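Local coordinates for SH2 domain-containing protein 3C (Homo sapiens, PDB 3T6G), which acts as a signalling adapter in integrin-mediated cell adhesion and migration, its C-terminal Ras-GEF-like domain being closed to canonical nucleotide exchange but able to engage BCAR1, at residues Lys130-Ala135 against Ala178-Lys183; Leu86-His91 against Leu210-Leu215; Asn17-Gln22 against Gly291-Gln296. The protein carries 2 engineered substitutions. One frame throughout, in Å; residues are numbered along the deposited sequence.

The three contacts join different elements and do not touch one another; their centres lie 24 to 32 Å apart. Contact 1 and contact 2 are buried and wholly apolar in what crosses them, yet they differ in construction: contact 1 sets one long helix against another, whereas contact 2 sets a beta turn against a short helix. Contact 3 is partly buried and joins two loops, pairing one carbon-to-carbon contact on its covered side with a methyl-to-hydroxyl contact on its exposed side. Contacts 1 and 3 lie on opposite sides of the chain's centre. In sequence, the segments of contact 1 fall between those of contact 2, and all of these fall between Asn17-Gln22 and Gly291-Gln296.

Contact 1 of 3, residues Lys130-Ala135 against Ala178-Lys183; sequences KTIQLA and AILYEK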
loop_
_atom_site.group_PDB
_atom_site.type_symbol
_atom_site.label_atom_id
_atom_site.label_comp_id
_atom_site.label_asym_id
_atom_site.label_seq_id
_atom_site.Cartn_x
_atom_site.Cartn_y
_atom_site.Cartn_z
ATOM N N LYS A 130 17.073 -17.935 3.021
ATOM C CA LYS A 130 15.728 -18.453 3.111
ATOM C C LYS A 130 14.726 -17.298 3.073
ATOM O O LYS A 130 13.660 -17.406 2.465
ATOM C CB LYS A 130 15.569 -19.262 4.393
ATOM C CG LYS A 130 14.286 -20.062 4.440
ATOM C CD LYS A 130 13.966 -20.482 5.850
ATOM C CE LYS A 130 12.684 -21.277 5.875
ATOM N NZ LYS A 130 12.207 -21.370 7.268
ATOM N N THR A 131 15.068 -16.187 3.716
ATOM C CA THR A 131 14.267 -14.979 3.560
ATOM C C THR A 131 14.109 -14.590 2.080
ATOM O O THR A 131 13.020 -14.264 1.638
ATOM C CB THR A 131 14.871 -13.819 4.316
ATOM O OG1 THR A 131 15.041 -14.193 5.684
ATOM C CG2 THR A 131 13.939 -12.636 4.248
ATOM N N ILE A 132 15.198 -14.649 1.320
ATOM C CA ILE A 132 15.170 -14.421 -0.126
ATOM C C ILE A 132 14.294 -15.425 -0.875
ATOM O O ILE A 132 13.537 -15.050 -1.767
ATOM C CB ILE A 132 16.621 -14.423 -0.711
ATOM C CG1 ILE A 132 17.343 -13.138 -0.319
ATOM C CG2 ILE A 132 16.640 -14.589 -2.242
ATOM C CD1 ILE A 132 18.850 -13.303 -0.271
ATOM N N GLN A 133 14.416 -16.702 -0.528
ATOM C CA GLN A 133 13.525 -17.721 -1.059
ATOM C C GLN A 133 12.057 -17.358 -0.741
ATOM O O GLN A 133 11.180 -17.469 -1.602
ATOM C CB GLN A 133 13.883 -19.100 -0.490
ATOM C CG GLN A 133 15.215 -19.708 -1.007
ATOM O OE1 GLN A 133 15.198 -21.494 0.633
ATOM N NE2 GLN A 133 15.802 -22.024 -1.466
ATOM N N LEU A 134 11.787 -16.912 0.483
ATOM C CA LEU A 134 10.441 -16.452 0.808
ATOM C C LEU A 134 10.002 -15.321 -0.138
ATOM O O LEU A 134 8.875 -15.325 -0.638
ATOM C CB LEU A 134 10.318 -15.996 2.270
ATOM C CG LEU A 134 8.961 -15.343 2.606
ATOM C CD1 LEU A 134 7.802 -16.175 2.053
ATOM C CD2 LEU A 134 8.758 -15.068 4.115
ATOM N N ALA A 135 10.882 -14.355 -0.384
ATOM C CA ALA A 135 10.525 -13.251 -1.268
ATOM C C ALA A 135 10.336 -13.727 -2.702
ATOM O O ALA A 135 9.464 -13.230 -3.412
ATOM C CB ALA A 135 11.542 -12.131 -1.198
ATOM N N ALA A 178 21.978 -15.270 -3.774
ATOM C CA ALA A 178 22.503 -13.916 -3.828
ATOM C C ALA A 178 22.269 -13.239 -5.186
ATOM O O ALA A 178 21.926 -12.046 -5.240
ATOM C CB ALA A 178 23.974 -13.923 -3.488
ATOM N N ILE A 179 22.459 -13.996 -6.270
ATOM C CA ILE A 179 22.258 -13.476 -7.625
ATOM C C ILE A 179 20.782 -13.190 -7.855
ATOM O O ILE A 179 20.401 -12.138 -8.381
ATOM C CB ILE A 179 22.738 -14.467 -8.715
ATOM C CG1 ILE A 179 24.202 -14.846 -8.505
ATOM C CG2 ILE A 179 22.596 -13.865 -10.111
ATOM C CD1 ILE A 179 24.729 -15.741 -9.600
ATOM N N LEU A 180 19.952 -14.142 -7.453
ATOM C CA LEU A 180 18.521 -14.010 -7.602
ATOM C C LEU A 180 18.072 -12.660 -7.017
ATOM O O LEU A 180 17.367 -11.881 -7.674
ATOM C CB LEU A 180 17.830 -15.175 -6.907
ATOM C CG LEU A 180 16.319 -15.229 -7.119
ATOM C CD1 LEU A 180 16.047 -15.692 -8.533
ATOM C CD2 LEU A 180 15.630 -16.145 -6.095
ATOM N N TYR A 181 18.525 -12.387 -5.795
ATOM C CA TYR A 181 18.214 -11.151 -5.090
ATOM C C TYR A 181 18.690 -9.905 -5.842
ATOM O O TYR A 181 17.895 -8.997 -6.109
ATOM C CB TYR A 181 18.839 -11.181 -3.699
ATOM C CG TYR A 181 18.540 -9.964 -2.872
ATOM C CD1 TYR A 181 17.265 -9.715 -2.419
ATOM C CD2 TYR A 181 19.536 -9.061 -2.535
ATOM C CE1 TYR A 181 16.982 -8.586 -1.654
ATOM C CE2 TYR A 181 19.263 -7.926 -1.767
ATOM C CZ TYR A 181 17.984 -7.698 -1.331
ATOM O OH TYR A 181 17.694 -6.589 -0.568
ATOM N N GLU A 182 19.984 -9.873 -6.184
ATOM C CA GLU A 182 20.610 -8.687 -6.769
ATOM C C GLU A 182 20.154 -8.438 -8.185
ATOM O O GLU A 182 20.016 -7.287 -8.618
ATOM C CB GLU A 182 22.136 -8.814 -6.779
ATOM C CG GLU A 182 22.778 -8.545 -5.441
ATOM C CD GLU A 182 22.493 -7.146 -4.933
ATOM O OE1 GLU A 182 22.521 -6.205 -5.760
ATOM O OE2 GLU A 182 22.246 -6.994 -3.710
ATOM N N LYS A 183 19.938 -9.528 -8.910
ATOM C CA LYS A 183 19.770 -9.456 -10.351
ATOM C C LYS A 183 18.339 -9.701 -10.828
ATOM O O LYS A 183 18.020 -9.431 -11.980
ATOM C CB LYS A 183 20.739 -10.431 -11.035
ATOM C CG LYS A 183 22.213 -10.003 -10.969
ATOM C CD LYS A 183 22.489 -8.779 -11.844
ATOM C CE LYS A 183 23.964 -8.406 -11.852
ATOM N NZ LYS A 183 24.238 -7.206 -12.709
#
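Ile132 and Tyr181 meet because their first torsions turn one branch of the isoleucine and the base of the tyrosine toward each other. In Ile132 a chi1 of -73° lays CG1 beside the backbone N and leaves CG2 anti to it; CG1 and CD1 reach Tyr181, and CG2 reaches Leu180. In Tyr181 a chi1 of -178° carries CG anti to the backbone N, which brings CB and one ortho carbon of the ring up to the isoleucine. The evidence lies in the pairings: Ile132 CG1 is 4.0 Å from Tyr181 CD1, and Ile132 CD1 is 4.0 Å from Tyr181 CB. The longer isoleucine branch thus rests on the root of the tyrosine, CG1 coming at the ring obliquely, and the two side chains cross at about a right angle. The shorter branch reaches the preceding residue, with Ile132 CG2 at 4.3 Å from Leu180 CD2.

One residue of 130-135 therefore fits against two consecutive residues of 178-183. The helices come close at this point, the CA atoms of Ile132 and Tyr181 being 6.7 Å apart, and the side chains touch by van der Waals contact. Two further helices add to the packing. Leu170 of helix 164-173 touches both Ile132 and Ala178, while Leu155 of helix 145-155 touches both Thr131 and Tyr181, and Met152 adds to the cover of the tyrosine. Helices 121-140 and 175-193 are thereby joined directly and through two shared leucines, helix-on-helix apolar packing as expected in the all-helical Cdc25-homology (Ras-GEF) fold.

Contact 2 of 3, residues Leu86-His91 against Leu210-Leu215; sequences LLTLPH and LPLITL
Leu87 leads the packing of the segment 86-91 against Leu212 and Ile213 of helix 210-215. Its CB lies 4.4 Å from Ile213 CG2, a loose approach at the base of the side chain. From there a chi1 of 47° places CG between the backbone N and the carbonyl carbon. At the tip, CD1 meets Leu212 CD2 at 3.9 Å, the closest approach between the segments. Both leucine methyls, CD1 and CD2, also stand about 4.4 Å from Ile213 CG2, as CB does. Leu212 CD2 has a second neighbour in Thr88 CG2, 4.3 Å away, so that this one methyl is touched by both central residues of the turn.

The turn itself is a type I beta turn from Leu86 to Leu89, closed by the bond from Leu89 N to Leu86 O at 3.2 Å. Thr88 OG1 bonds to Glu85 O, and its methyl is the part that meets Leu212. Arg96 of helix 93-115 binds the carbonyls of Leu87 and Leu89. Beyond the turn, His91 meets an aromatic side chain on the chain of another protein edge-to-face, consistent with a place at the partner interface.

With Leu87 O and Thr88 OG1 bonded to Arg96 and Glu85, what spans the two segments is carbon against carbon, which implies attachment by shape and hydrophobic burial without directional bonds.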
loop_
_atom_site.group_PDB
_atom_site.type_symbol
_atom_site.label_atom_id
_atom_site.label_comp_id
_atom_site.label_asym_id
_atom_site.label_seq_id
_atom_site.Cartn_x
_atom_site.Cartn_y
_atom_site.Cartn_z
ATOM N N LEU A 86 -11.781 -0.405 -1.963
ATOM C CA LEU A 86 -11.917 0.444 -0.786
ATOM C C LEU A 86 -10.717 1.358 -0.571
ATOM O O LEU A 86 -10.874 2.486 -0.111
ATOM C CB LEU A 86 -12.185 -0.377 0.485
ATOM C CG LEU A 86 -12.353 0.537 1.709
ATOM C CD1 LEU A 86 -13.556 1.461 1.498
ATOM C CD2 LEU A 86 -12.500 -0.203 3.033
ATOM N N LEU A 87 -9.515 0.888 -0.889
ATOM C CA LEU A 87 -8.324 1.680 -0.556
ATOM C C LEU A 87 -7.979 2.823 -1.530
ATOM O O LEU A 87 -7.016 3.553 -1.304
ATOM C CB LEU A 87 -7.109 0.793 -0.239
ATOM C CG LEU A 87 -6.774 -0.362 -1.174
ATOM C CD1 LEU A 87 -6.202 0.173 -2.453
ATOM C CD2 LEU A 87 -5.783 -1.276 -0.502
ATOM N N THR A 88 -8.772 2.978 -2.589
ATOM C CA THR A 88 -8.678 4.151 -3.447
ATOM C C THR A 88 -9.623 5.259 -2.974
ATOM O O THR A 88 -9.445 6.424 -3.311
ATOM C CB THR A 88 -9.069 3.824 -4.892
ATOM O OG1 THR A 88 -10.494 3.715 -4.984
ATOM C CG2 THR A 88 -8.415 2.532 -5.358
ATOM N N LEU A 89 -10.639 4.882 -2.209
ATOM C CA LEU A 89 -11.688 5.801 -1.784
ATOM C C LEU A 89 -11.305 6.579 -0.529
ATOM O O LEU A 89 -10.461 6.151 0.240
ATOM C CB LEU A 89 -13.001 5.048 -1.561
ATOM C CG LEU A 89 -13.758 4.713 -2.837
ATOM C CD1 LEU A 89 -13.144 5.471 -3.976
ATOM C CD2 LEU A 89 -13.715 3.234 -3.112
ATOM N N PRO A 90 -11.940 7.738 -0.306
ATOM C CA PRO A 90 -11.354 8.597 0.718
ATOM C C PRO A 90 -11.593 7.986 2.083
ATOM O O PRO A 90 -10.840 8.259 3.016
ATOM C CB PRO A 90 -12.139 9.909 0.572
ATOM C CG PRO A 90 -13.082 9.695 -0.588
ATOM C CD PRO A 90 -13.260 8.222 -0.723
ATOM N N HIS A 91 -12.638 7.173 2.205
ATOM C CA HIS A 91 -12.937 6.559 3.495
ATOM C C HIS A 91 -12.156 5.267 3.701
ATOM O O HIS A 91 -12.117 4.737 4.797
ATOM C CB HIS A 91 -14.446 6.356 3.736
ATOM C CG HIS A 91 -15.099 5.354 2.831
ATOM N ND1 HIS A 91 -15.071 5.453 1.456
ATOM C CD2 HIS A 91 -15.846 4.256 3.111
ATOM C CE1 HIS A 91 -15.753 4.454 0.925
ATOM N NE2 HIS A 91 -16.231 3.711 1.910
ATOM N N LEU A 210 1.479 -0.432 -2.548
ATOM C CA LEU A 210 2.202 0.437 -1.608
ATOM C C LEU A 210 2.521 1.849 -2.133
ATOM O O LEU A 210 2.410 2.824 -1.400
ATOM C CB LEU A 210 3.445 -0.229 -1.022
ATOM C CG LEU A 210 3.126 -0.460 0.448
ATOM C CD1 LEU A 210 2.473 -1.818 0.610
ATOM C CD2 LEU A 210 4.346 -0.322 1.318
ATOM N N PRO A 211 2.941 1.968 -3.391
ATOM C CA PRO A 211 3.071 3.355 -3.835
ATOM C C PRO A 211 1.755 4.109 -3.653
ATOM O O PRO A 211 1.744 5.096 -2.935
ATOM C CB PRO A 211 3.427 3.208 -5.311
ATOM C CG PRO A 211 4.215 1.957 -5.340
ATOM C CD PRO A 211 3.544 1.028 -4.346
ATOM N N LEU A 212 0.671 3.639 -4.262
ATOM C CA LEU A 212 -0.642 4.271 -4.091
ATOM C C LEU A 212 -0.999 4.654 -2.640
ATOM O O LEU A 212 -1.275 5.808 -2.347
ATOM C CB LEU A 212 -1.732 3.360 -4.625
ATOM C CG LEU A 212 -3.156 3.813 -4.287
ATOM C CD1 LEU A 212 -3.500 5.113 -5.047
ATOM C CD2 LEU A 212 -4.159 2.722 -4.621
ATOM N N ILE A 213 -1.018 3.701 -1.723
ATOM C CA ILE A 213 -1.487 4.042 -0.391
ATOM C C ILE A 213 -0.564 5.014 0.317
ATOM O O ILE A 213 -0.962 5.699 1.254
ATOM C CB ILE A 213 -1.767 2.814 0.491
ATOM C CG1 ILE A 213 -0.512 1.957 0.680
ATOM C CG2 ILE A 213 -2.912 1.987 -0.087
ATOM C CD1 ILE A 213 -0.769 0.766 1.594
ATOM N N THR A 214 0.671 5.089 -0.135
ATOM C CA THR A 214 1.598 6.033 0.466
ATOM C C THR A 214 1.337 7.458 -0.053
ATOM O O THR A 214 1.298 8.417 0.720
ATOM C CB THR A 214 3.030 5.591 0.227
ATOM O OG1 THR A 214 3.111 4.182 0.468
ATOM C CG2 THR A 214 3.967 6.303 1.183
ATOM N N LEU A 215 1.143 7.579 -1.363
ATOM C CA LEU A 215 0.659 8.806 -1.959
ATOM C C LEU A 215 -0.568 9.322 -1.188
ATOM O O LEU A 215 -0.491 10.339 -0.495
ATOM C CB LEU A 215 0.293 8.550 -3.421
ATOM C CG LEU A 215 1.271 9.003 -4.504
ATOM C CD1 LEU A 215 2.620 9.228 -3.918
ATOM C CD2 LEU A 215 1.341 8.008 -5.646
#

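Contact 3 of 3, residues Asn17-Gln22 against Gly291-Gln296; sequences NPATFQ and GASSSQ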
loop_
_atom_site.group_PDB
_atom_site.type_symbol
_atom_site.label_atom_id
_atom_site.label_comp_id
_atom_site.label_asym_id
_atom_site.label_seq_id
_atom_site.Cartn_x
_atom_site.Cartn_y
_atom_site.Cartn_z
ATOM N N ASN A 17 -6.191 -4.406 17.167
ATOM C CA ASN A 17 -6.200 -4.003 18.569
ATOM C C ASN A 17 -5.329 -4.883 19.442
ATOM O O ASN A 17 -5.830 -5.742 20.182
ATOM C CB ASN A 17 -7.620 -3.929 19.134
ATOM C CG ASN A 17 -7.668 -3.192 20.462
ATOM O OD1 ASN A 17 -6.624 -2.834 21.017
ATOM N ND2 ASN A 17 -8.873 -2.970 20.983
ATOM N N PRO A 18 -4.010 -4.668 19.352
ATOM C CA PRO A 18 -2.977 -5.403 20.080
ATOM C C PRO A 18 -3.348 -5.606 21.531
ATOM O O PRO A 18 -3.290 -6.723 22.034
ATOM C CB PRO A 18 -1.756 -4.476 19.980
ATOM C CG PRO A 18 -2.241 -3.202 19.300
ATOM C CD PRO A 18 -3.425 -3.621 18.502
ATOM N N ALA A 19 -3.735 -4.526 22.194
ATOM C CA ALA A 19 -4.053 -4.563 23.619
ATOM C C ALA A 19 -5.099 -5.613 24.036
ATOM O O ALA A 19 -5.173 -5.966 25.214
ATOM C CB ALA A 19 -4.473 -3.173 24.096
ATOM N N THR A 20 -5.899 -6.110 23.090
ATOM C CA THR A 20 -6.931 -7.107 23.414
ATOM C C THR A 20 -6.643 -8.508 22.866
ATOM O O THR A 20 -7.393 -9.458 23.128
ATOM C CB THR A 20 -8.348 -6.653 22.970
ATOM O OG1 THR A 20 -8.393 -6.477 21.543
ATOM C CG2 THR A 20 -8.719 -5.359 23.661
ATOM N N PHE A 21 -5.549 -8.623 22.115
ATOM C CA PHE A 21 -5.112 -9.895 21.555
ATOM C C PHE A 21 -4.719 -10.865 22.674
ATOM O O PHE A 21 -4.018 -10.491 23.616
ATOM C CB PHE A 21 -3.953 -9.658 20.578
ATOM C CG PHE A 21 -3.359 -10.924 20.005
ATOM C CD1 PHE A 21 -3.836 -11.456 18.823
ATOM C CD2 PHE A 21 -2.318 -11.571 20.647
ATOM C CE1 PHE A 21 -3.297 -12.617 18.294
ATOM C CE2 PHE A 21 -1.770 -12.733 20.121
ATOM C CZ PHE A 21 -2.262 -13.253 18.941
ATOM N N GLN A 22 -5.205 -12.100 22.578
ATOM C CA GLN A 22 -4.935 -13.130 23.571
ATOM C C GLN A 22 -4.582 -14.397 22.811
ATOM O O GLN A 22 -5.085 -14.597 21.705
ATOM C CB GLN A 22 -6.177 -13.383 24.428
ATOM C CG GLN A 22 -6.688 -12.187 25.249
ATOM C CD GLN A 22 -8.050 -12.458 25.910
ATOM O OE1 GLN A 22 -9.080 -12.536 25.226
ATOM N NE2 GLN A 22 -8.057 -12.599 27.237
ATOM N N GLY A 291 3.402 -1.057 25.373
ATOM C CA GLY A 291 4.187 -0.610 24.234
ATOM C C GLY A 291 3.491 -0.710 22.883
ATOM O O GLY A 291 3.635 0.169 22.035
ATOM N N ALA A 292 2.736 -1.782 22.661
ATOM C CA ALA A 292 2.091 -1.965 21.363
ATOM C C ALA A 292 1.011 -0.899 21.083
ATOM O O ALA A 292 0.543 -0.744 19.946
ATOM C CB ALA A 292 1.524 -3.382 21.238
ATOM N N SER A 293 0.613 -0.161 22.112
ATOM C CA SER A 293 -0.420 0.854 21.924
ATOM C C SER A 293 0.141 2.251 21.655
ATOM O O SER A 293 -0.572 3.128 21.180
ATOM C CB SER A 293 -1.397 0.865 23.099
ATOM O OG SER A 293 -2.253 -0.262 23.034
ATOM N N SER A 294 1.420 2.455 21.950
ATOM C CA SER A 294 2.065 3.718 21.617
ATOM C C SER A 294 1.849 4.041 20.152
ATOM O O SER A 294 1.383 3.200 19.381
ATOM C CB SER A 294 3.560 3.678 21.930
ATOM O OG SER A 294 3.770 3.585 23.326
ATOM N N SER A 295 2.181 5.267 19.775
ATOM C CA SER A 295 2.003 5.711 18.405
ATOM C C SER A 295 2.900 4.879 17.520
ATOM O O SER A 295 3.848 4.268 17.992
ATOM C CB SER A 295 2.375 7.185 18.269
ATOM O OG SER A 295 3.666 7.424 18.805
ATOM N N GLN A 296 2.590 4.851 16.235
ATOM C CA GLN A 296 3.419 4.157 15.272
ATOM C C GLN A 296 4.769 4.845 15.092
ATOM O O GLN A 296 5.802 4.174 14.990
ATOM C CB GLN A 296 2.714 4.086 13.930
ATOM C CG GLN A 296 3.554 3.434 12.877
ATOM C CD GLN A 296 2.907 3.508 11.523
ATOM O OE1 GLN A 296 3.239 4.382 10.705
ATOM N NE2 GLN A 296 1.973 2.591 11.268
#
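Carbon-to-carbon packing is supplied by Pro18 and Ala292: the proline CB lies 3.7 Å from the alanine CB, methylene against methyl. The pyrrolidine ring also borders the other backbone, its CG being 3.8 Å from Ala292 O. Met283 of helix 279-287 touches both residues, which are buried.

A mixed contact runs alongside, on the exposed side. Ala19 CB approaches Ser293 OG at 3.8 Å, methyl to hydroxyl. A chi1 of -74° holds that oxygen beside the serine backbone N and anti to the carbonyl carbon, within reach of the alanine by contact alone.

A 3-10 segment, 18-20, begun by the proline, faces residues 291-293, whose backbone angles are helical without the regular bonds. These residues come ahead of helix 296-314, and the N-terminal loop of the chain thus packs on the connection between two late helices of the Ras-GEF domain.

Among the two segments' own atoms the hydrogen bonds are local. Asn17 O is gripped twice, by Thr20 N at 2.9 Å and by Thr20 OG1 at 3.0 Å; the hydroxyl lies in the carbonyl plane on a lone pair, with a C=O...O angle of 142°. In 291-296, Ser294 N bonds to Gly291 O at 3.2 Å. Arg284 adds weak bonds to the carbonyls of Pro18 and Ala19, and Ser295 N-caps the following helix through a weak bond from its hydroxyl to Arg298 N.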